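Local coordinates for Lmo0325 protein (Listeria monocytogenes EGD-e, PDB 4RYK) that is a putative transcriptional regulator of the Rgg type that probably binds DNA through an N-terminal helix-turn-helix region, at residues Y145-I148 with I149-L153; A100-D103 with K104-E108; T158-L161 with E162-R165; I84-V87 with E88-K92. All blocks are in the same frame, centred on the assembly; numbering follows the deposited sequence.

Contact 1. Residues Y145-I148 with I149-L153; sequences YKKI and IHDYL
Asp-151 N bonds to Lys-147 O at 2.8 Å, one turn back in helix 143-153, and the side chains of the same two residues are joined as well. Asp-151 OD2 takes a salt bridge from Lys-147 NZ at 3.0 Å and receives it on its syn lone pair. His-150 ND1 bonds to the other oxygen, Asp-151 OD1, at 2.8 Å; the acceptor lies almost exactly in the plane of the imidazole, while the histidine nitrogen meets OD1 on the anti side, 21° out of the carboxylate plane. The lysine chain runs out straight, CG anti to the backbone N (chi1 -180°), and turns only at its last torsion, 62°, which brings NZ to Asp-151 OD2; CG itself passes 3.4 Å from that oxygen. On the inward side of the helix, CG1 and CD1 of Ile-149 both rest on Tyr-145 O, each at 3.4 Å, and the isoleucine also packs on Ile-166 of helix 161-170. An i to i+4 salt bridge joined to a His-carboxylate bond fixes the rotation of the acid and of the imidazole together; the acid would favour a protonated histidine, though the lysine sharing that carboxylate probably weakens the effect.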
# COMPACT_ATOMS: atom_id res chain seq x y z
N TYR A 145 20.37 8.87 25.54
CA TYR A 145 19.64 8.63 24.31
C TYR A 145 18.19 8.33 24.61
O TYR A 145 17.34 8.71 23.86
CB TYR A 145 20.29 7.52 23.49
CG TYR A 145 21.74 7.82 23.16
CD1 TYR A 145 22.08 8.99 22.50
CD2 TYR A 145 22.74 6.96 23.53
CE1 TYR A 145 23.38 9.29 22.21
CE2 TYR A 145 24.06 7.24 23.24
CZ TYR A 145 24.37 8.42 22.58
OH TYR A 145 25.67 8.73 22.29
N LYS A 146 17.90 7.66 25.71
CA LYS A 146 16.51 7.40 26.06
C LYS A 146 15.79 8.70 26.41
O LYS A 146 14.64 8.91 26.07
CB LYS A 146 16.43 6.47 27.24
CG LYS A 146 17.01 5.08 26.99
CD LYS A 146 17.45 4.45 28.30
CE LYS A 146 16.34 4.38 29.35
NZ LYS A 146 16.89 4.45 30.73
N LYS A 147 16.51 9.59 27.09
CA LYS A 147 15.98 10.90 27.39
C LYS A 147 15.65 11.70 26.13
O LYS A 147 14.63 12.38 26.05
CB LYS A 147 16.97 11.66 28.25
CG LYS A 147 16.50 13.05 28.62
CD LYS A 147 17.46 13.65 29.65
CE LYS A 147 17.48 15.18 29.57
NZ LYS A 147 16.13 15.70 29.89
N ILE A 148 16.54 11.66 25.15
CA ILE A 148 16.28 12.39 23.91
C ILE A 148 14.99 11.90 23.25
O ILE A 148 14.19 12.67 22.76
CB ILE A 148 17.47 12.26 22.95
CG1 ILE A 148 18.58 13.22 23.38
CG2 ILE A 148 17.07 12.59 21.51
CD1 ILE A 148 19.92 12.91 22.73
N ILE A 149 14.79 10.61 23.24
CA ILE A 149 13.64 10.02 22.58
C ILE A 149 12.38 10.36 23.38
O ILE A 149 11.39 10.82 22.84
CB ILE A 149 13.81 8.50 22.46
CG1 ILE A 149 14.96 8.20 21.51
CG2 ILE A 149 12.50 7.85 22.00
CD1 ILE A 149 15.55 6.82 21.71
N HIS A 150 12.44 10.14 24.69
CA HIS A 150 11.34 10.52 25.57
C HIS A 150 10.93 11.97 25.38
O HIS A 150 9.73 12.28 25.26
CB HIS A 150 11.70 10.31 27.05
CG HIS A 150 10.70 10.92 27.97
ND1 HIS A 150 10.77 12.24 28.36
CD2 HIS A 150 9.56 10.42 28.49
CE1 HIS A 150 9.72 12.52 29.13
NE2 HIS A 150 8.98 11.43 29.23
N ASP A 151 11.92 12.85 25.37
CA ASP A 151 11.64 14.28 25.36
C ASP A 151 11.14 14.77 24.01
O ASP A 151 10.47 15.80 23.95
CB ASP A 151 12.88 15.10 25.70
CG ASP A 151 13.28 14.99 27.17
OD1 ASP A 151 12.52 14.40 27.96
OD2 ASP A 151 14.36 15.47 27.52
N TYR A 152 11.50 14.10 22.93
CA TYR A 152 10.92 14.42 21.63
C TYR A 152 9.39 14.15 21.61
O TYR A 152 8.61 14.97 21.16
CB TYR A 152 11.58 13.57 20.53
CG TYR A 152 10.90 13.77 19.18
CD1 TYR A 152 11.10 14.94 18.46
CD2 TYR A 152 10.03 12.82 18.66
CE1 TYR A 152 10.44 15.18 17.26
CE2 TYR A 152 9.41 13.02 17.43
CZ TYR A 152 9.61 14.19 16.72
OH TYR A 152 8.96 14.46 15.50
N LEU A 153 8.98 12.98 22.07
CA LEU A 153 7.55 12.66 22.09
C LEU A 153 6.75 13.38 23.20
O LEU A 153 5.56 13.63 23.04
CB LEU A 153 7.36 11.17 22.28
CG LEU A 153 7.90 10.27 21.15
CD1 LEU A 153 7.74 8.81 21.57
CD2 LEU A 153 7.18 10.54 19.84

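Contact 2. Residues A100-D103 with K104-E108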
# COMPACT_ATOMS: atom_id res chain seq x y z
N ALA A 100 27.62 3.23 9.86
CA ALA A 100 27.73 4.00 8.60
C ALA A 100 26.49 4.85 8.35
O ALA A 100 26.57 6.03 7.97
CB ALA A 100 27.95 3.03 7.43
N LEU A 101 25.32 4.28 8.57
CA LEU A 101 24.12 5.09 8.50
C LEU A 101 24.19 6.26 9.50
O LEU A 101 23.83 7.38 9.17
CB LEU A 101 22.90 4.25 8.74
CG LEU A 101 21.59 5.00 8.65
CD1 LEU A 101 21.40 5.57 7.26
CD2 LEU A 101 20.44 4.09 8.98
N LEU A 102 24.70 6.00 10.69
CA LEU A 102 24.84 7.05 11.69
C LEU A 102 25.82 8.13 11.25
O LEU A 102 25.50 9.30 11.35
CB LEU A 102 25.28 6.48 13.01
CG LEU A 102 25.56 7.43 14.16
CD1 LEU A 102 24.36 8.34 14.41
CD2 LEU A 102 25.86 6.59 15.39
N ASP A 103 26.98 7.74 10.74
CA ASP A 103 27.96 8.70 10.18
C ASP A 103 27.36 9.57 9.08
O ASP A 103 27.60 10.78 9.04
CB ASP A 103 29.19 7.97 9.62
CG ASP A 103 30.03 7.24 10.71
OD1 ASP A 103 29.86 7.42 11.93
OD2 ASP A 103 30.90 6.44 10.33
N LYS A 104 26.60 8.97 8.18
CA LYS A 104 26.01 9.74 7.08
C LYS A 104 25.07 10.82 7.59
O LYS A 104 25.28 11.99 7.32
CB LYS A 104 25.27 8.82 6.11
CG LYS A 104 24.39 9.55 5.09
CD LYS A 104 24.14 8.73 3.83
CE LYS A 104 23.34 7.47 4.09
NZ LYS A 104 21.87 7.74 4.13
N ILE A 105 24.04 10.43 8.35
CA ILE A 105 23.06 11.40 8.83
C ILE A 105 23.68 12.44 9.75
O ILE A 105 23.19 13.55 9.88
CB ILE A 105 21.82 10.75 9.50
CG1 ILE A 105 22.14 10.17 10.86
CG2 ILE A 105 21.22 9.64 8.65
CD1 ILE A 105 20.96 9.41 11.41
N THR A 106 24.76 12.07 10.40
CA THR A 106 25.54 13.02 11.16
C THR A 106 26.12 14.14 10.29
O THR A 106 26.15 15.29 10.74
CB THR A 106 26.65 12.28 11.94
OG1 THR A 106 26.08 11.79 13.16
CG2 THR A 106 27.82 13.18 12.25
N LEU A 107 26.59 13.84 9.08
CA LEU A 107 27.20 14.89 8.22
C LEU A 107 26.20 15.94 7.71
O LEU A 107 26.55 17.10 7.53
CB LEU A 107 27.99 14.27 7.07
CG LEU A 107 29.12 13.38 7.57
CD1 LEU A 107 29.88 12.84 6.37
CD2 LEU A 107 30.04 14.12 8.56
N GLU A 108 24.95 15.55 7.51
CA GLU A 108 23.90 16.54 7.28
C GLU A 108 23.71 17.45 8.53
O GLU A 108 23.61 18.67 8.42
CB GLU A 108 22.59 15.83 6.88
CG GLU A 108 21.44 16.02 7.86
CD GLU A 108 20.56 14.81 8.00
OE1 GLU A 108 20.37 14.09 7.00
OE2 GLU A 108 20.07 14.58 9.13
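Lys-104 folds back along helix 95-108 to meet Leu-101, one turn earlier. Its CB sits 3.6 Å from Ala-100 O and 3.7 Å from Leu-101 O, over the carbonyls of the preceding turn. CG and CD carry the chain outward, then bends at chi3 (65°) and chi4 (83°) turn the end back: CE comes within 4.2 Å of Leu-101 CD1, and NZ ends 3.8 Å from that same methyl. The ammonium group thus lies against a hydrocarbon branch, a van der Waals contact with no polar bond in it. Leu-101 CD1 also comes to 4.3 Å from Ile-105 CG2. At the next residue, Leu-102 O is approached twice by Thr-106, by the backbone N at 3.0 Å and by OG1 in a weak bond of 3.1 Å; OG1 can reach back because it stands beside its own backbone N. The helix is two-faced. Asp-103, whose OD1 bonds to Gln-99, and Lys-104 are on its exposed side, whereas Leu-102 and Ile-105 pack against helix 113-132 at His-121 and Leu-120, and Leu-101 lies on Phe-82 and Leu-89 of helix 82-91.

Contact 3. Residues T158-L161 with E162-R165; sequences TWTL and EEVR
Glu-162, the first residue of 162-165, faces Thr-160, the N-cap of helix 161-170, across a water. The water accepts from Glu-162 N at 2.9 Å and is hydrogen-bonded to Thr-160 OG1, so it links the cap residue to the first turn. The carboxylate of Glu-162 is held at both oxygens, OE1 by Trp-83 and OE2 by a salt bridge to Arg-116.

Glu-163 does most of the joining. Its CB lies over the five-membered ring of Trp-159 in a CH-pi contact, 3.7 Å from the centroid and 24° off the normal. From there CG stands beside the backbone N, and a bend at chi2 (76°) curls the carboxylate back to the start of the helix, where OE1 accepts Thr-160 N at 2.8 Å, nearly in line with its C-O bond. OE2 is bonded to Tyr-152 OH of helix 143-153. The carboxylate plane is turned 66° from the indole.

Val-164 sends CG2 between two apolar neighbours, 4.2 Å from Trp-159 CE3 and 4.2 Å from Leu-161 CD2; its side chain and that of Leu-161 lie side by side, pointing the same way, and both touch Leu-202 and Phe-203 of helix 197-216. Arg-165 N closes a sound helical bond to Leu-161 O at 2.9 Å, while its NH1 reaches back to 3.8 Å from Leu-161 CB.

Return of the Glu-163 side chain to the N-cap amide satisfies a buried donor. Because Lys-21 of the second subunit also binds Glu-163 OE1 and Thr-160 OG1, the cap is part of the dimer contact, and the lysine, like the helix N-terminus, would favour an ionised glutamate.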
# COMPACT_ATOMS: atom_id res chain seq x y z
N THR A 158 -0.33 15.44 18.86
CA THR A 158 -0.75 14.72 17.65
C THR A 158 0.53 14.19 16.95
O THR A 158 1.59 14.83 16.95
CB THR A 158 -1.59 15.58 16.71
OG1 THR A 158 -0.81 16.67 16.30
CG2 THR A 158 -2.74 16.17 17.40
N TRP A 159 0.40 12.97 16.44
CA TRP A 159 1.51 12.22 15.86
C TRP A 159 1.29 12.07 14.36
O TRP A 159 0.16 11.93 13.92
CB TRP A 159 1.58 10.87 16.49
CG TRP A 159 2.17 10.82 17.87
CD1 TRP A 159 2.36 11.84 18.73
CD2 TRP A 159 2.54 9.64 18.56
NE1 TRP A 159 2.89 11.37 19.93
CE2 TRP A 159 2.96 10.02 19.86
CE3 TRP A 159 2.56 8.30 18.22
CZ2 TRP A 159 3.45 9.11 20.78
CZ3 TRP A 159 3.00 7.38 19.15
CH2 TRP A 159 3.45 7.80 20.43
N THR A 160 2.36 12.15 13.59
CA THR A 160 2.36 11.61 12.25
C THR A 160 3.02 10.24 12.32
O THR A 160 3.33 9.75 13.41
CB THR A 160 3.13 12.54 11.29
OG1 THR A 160 4.50 12.52 11.64
CG2 THR A 160 2.60 13.98 11.42
N LEU A 161 3.21 9.57 11.18
CA LEU A 161 3.72 8.21 11.25
C LEU A 161 5.15 8.14 11.76
O LEU A 161 5.57 7.12 12.30
CB LEU A 161 3.60 7.51 9.92
CG LEU A 161 2.15 7.36 9.49
CD1 LEU A 161 2.08 6.67 8.14
CD2 LEU A 161 1.29 6.59 10.47
N GLU A 162 5.91 9.21 11.61
CA GLU A 162 7.26 9.27 12.18
C GLU A 162 7.24 8.93 13.69
O GLU A 162 8.06 8.17 14.17
CB GLU A 162 7.86 10.66 11.93
CG GLU A 162 9.23 10.88 12.58
CD GLU A 162 10.32 10.14 11.84
OE1 GLU A 162 10.08 9.62 10.71
OE2 GLU A 162 11.44 10.09 12.33
N GLU A 163 6.30 9.49 14.44
CA GLU A 163 6.27 9.25 15.88
C GLU A 163 5.79 7.86 16.18
O GLU A 163 6.24 7.25 17.14
CB GLU A 163 5.40 10.29 16.59
CG GLU A 163 6.05 11.67 16.67
CD GLU A 163 5.98 12.43 15.33
OE1 GLU A 163 4.94 12.39 14.64
OE2 GLU A 163 6.97 13.08 14.94
N VAL A 164 4.91 7.33 15.34
CA VAL A 164 4.46 5.94 15.45
C VAL A 164 5.67 5.02 15.33
O VAL A 164 5.85 4.09 16.12
CB VAL A 164 3.41 5.55 14.38
CG1 VAL A 164 3.03 4.13 14.55
CG2 VAL A 164 2.15 6.38 14.54
N ARG A 165 6.55 5.29 14.37
CA ARG A 165 7.77 4.48 14.24
C ARG A 165 8.73 4.69 15.40
O ARG A 165 9.33 3.76 15.89
CB ARG A 165 8.47 4.88 12.96
CG ARG A 165 7.72 4.42 11.74
CD ARG A 165 8.19 5.25 10.58
NE ARG A 165 7.69 4.60 9.43
CZ ARG A 165 7.07 5.14 8.42
NH1 ARG A 165 6.87 6.49 8.25
NH2 ARG A 165 6.70 4.25 7.51
O HOH W 1 5.77 11.03 9.34

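Contact 4. Residues I84-V87 with E88-K92; sequences IDFV and ELSGK
Ser-90 meets Phe-86 with its hydroxyl and its amide together. The carbonyl oxygen of Phe-86 accepts the Ser-90 backbone N at 2.8 Å and, more weakly, Ser-90 OG at 3.2 Å, so one acceptor serves two donors of the same residue. With chi1 at -82°, OG lies beside its own backbone N, facing the previous turn, and this also places it over one face of the Phe-86 ring, 3.4 Å above the plane and displaced toward the rim; the nearest ring atom, CZ, is 3.5 Å from OG. The remaining carbonyls of 84-87 are satisfied by the regular helix: Glu-88 N on Ile-84 O, Leu-89 N on Asp-85 O at 2.9 Å, and Gly-91 N on Val-87 O at 2.8 Å. Lys-92 N still bonds to Glu-88 O, although Lys-92 has already left helical backbone angles, so the bonding reaches the end of helix 82-91. Asp-85 OD2 finds its partner in Ser-81. Leu-89 adds apolar cover to a polar atom, its CG lying 3.2 Å from Asp-85 O. The Phe-86 ring is buried against Ile-119 and Leu-120 of helix 113-132 and Met-98 of helix 95-108, and Arg-123 of helix 113-132 touches both Phe-86 and Ser-90. By turning back to the carbonyl of its own helix, the Ser-90 hydroxyl gains at least a weak polar partner where it lies against the aromatic face.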
# COMPACT_ATOMS: atom_id res chain seq x y z
N ILE A 84 13.42 2.45 6.15
CA ILE A 84 13.71 1.26 5.34
C ILE A 84 15.11 0.72 5.67
O ILE A 84 15.28 -0.47 5.97
CB ILE A 84 13.68 1.60 3.85
CG1 ILE A 84 12.23 1.90 3.40
CG2 ILE A 84 14.29 0.47 3.03
CD1 ILE A 84 12.15 2.81 2.18
N ASP A 85 16.10 1.61 5.63
CA ASP A 85 17.49 1.18 5.87
C ASP A 85 17.64 0.68 7.27
O ASP A 85 18.29 -0.33 7.50
CB ASP A 85 18.46 2.34 5.70
CG ASP A 85 18.47 2.87 4.30
OD1 ASP A 85 18.08 2.11 3.41
OD2 ASP A 85 18.86 4.05 4.09
N PHE A 86 17.04 1.38 8.22
CA PHE A 86 17.24 1.02 9.62
C PHE A 86 16.65 -0.35 9.94
O PHE A 86 17.21 -1.15 10.70
CB PHE A 86 16.61 2.08 10.53
CG PHE A 86 16.72 1.75 11.99
CD1 PHE A 86 17.98 1.73 12.62
CD2 PHE A 86 15.60 1.42 12.73
CE1 PHE A 86 18.11 1.42 13.96
CE2 PHE A 86 15.71 1.12 14.07
CZ PHE A 86 16.96 1.13 14.70
N VAL A 87 15.48 -0.59 9.39
CA VAL A 87 14.79 -1.85 9.59
C VAL A 87 15.58 -3.00 9.00
O VAL A 87 15.77 -4.05 9.61
CB VAL A 87 13.40 -1.74 8.93
CG1 VAL A 87 12.72 -3.09 8.79
CG2 VAL A 87 12.54 -0.78 9.73
N GLU A 88 16.06 -2.81 7.78
CA GLU A 88 16.91 -3.81 7.17
C GLU A 88 18.17 -4.10 8.00
O GLU A 88 18.48 -5.24 8.26
CB GLU A 88 17.30 -3.37 5.79
CG GLU A 88 18.29 -4.32 5.17
CD GLU A 88 18.31 -4.19 3.68
OE1 GLU A 88 18.01 -3.06 3.22
OE2 GLU A 88 18.60 -5.19 2.99
N LEU A 89 18.88 -3.06 8.42
CA LEU A 89 20.06 -3.26 9.25
C LEU A 89 19.74 -3.92 10.59
O LEU A 89 20.42 -4.85 11.01
CB LEU A 89 20.74 -1.92 9.48
CG LEU A 89 21.28 -1.22 8.23
CD1 LEU A 89 21.58 0.24 8.49
CD2 LEU A 89 22.53 -1.93 7.79
N SER A 90 18.72 -3.40 11.29
CA SER A 90 18.27 -4.00 12.56
C SER A 90 18.00 -5.47 12.39
O SER A 90 18.47 -6.31 13.17
CB SER A 90 16.97 -3.35 13.05
OG SER A 90 17.32 -2.17 13.70
N GLY A 91 17.19 -5.76 11.38
CA GLY A 91 16.76 -7.11 11.06
C GLY A 91 17.89 -8.11 10.92
O GLY A 91 17.77 -9.21 11.43
N LYS A 92 18.97 -7.75 10.23
CA LYS A 92 20.14 -8.64 10.19
C LYS A 92 21.31 -8.13 11.08
O LYS A 92 22.48 -8.46 10.86
CB LYS A 92 20.52 -9.07 8.75
CG LYS A 92 20.58 -8.01 7.66
CD LYS A 92 21.82 -7.14 7.82
CE LYS A 92 22.41 -6.70 6.49
NZ LYS A 92 21.53 -5.71 5.80

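How the contacts relate
Along the chain the order is contact 4, contact 2, contact 1, contact 3, on helices 82-91, 95-108, 143-153 and at the start of 161-170. They form two touching pairs. Contacts 4 and 2, centres 15 Å apart, lie on consecutive helices that meet where Leu-101 packs on Leu-89 and Asp-85. Contacts 1 and 3, centres 14 Å apart, are also on consecutive helices, joined by Leu-153 against Glu-163 and Trp-159 and by a probable hydrogen bond from Tyr-152 to Glu-163. Helix 113-132 packs on contacts 1, 2 and 4 and reaches contact 3 through Arg-116. Contacts 1, 2 and 3 share the Rgg-type C-terminal region, in all-helical surroundings; contact 3, with Tyr-152 of contact 1, meets the second subunit.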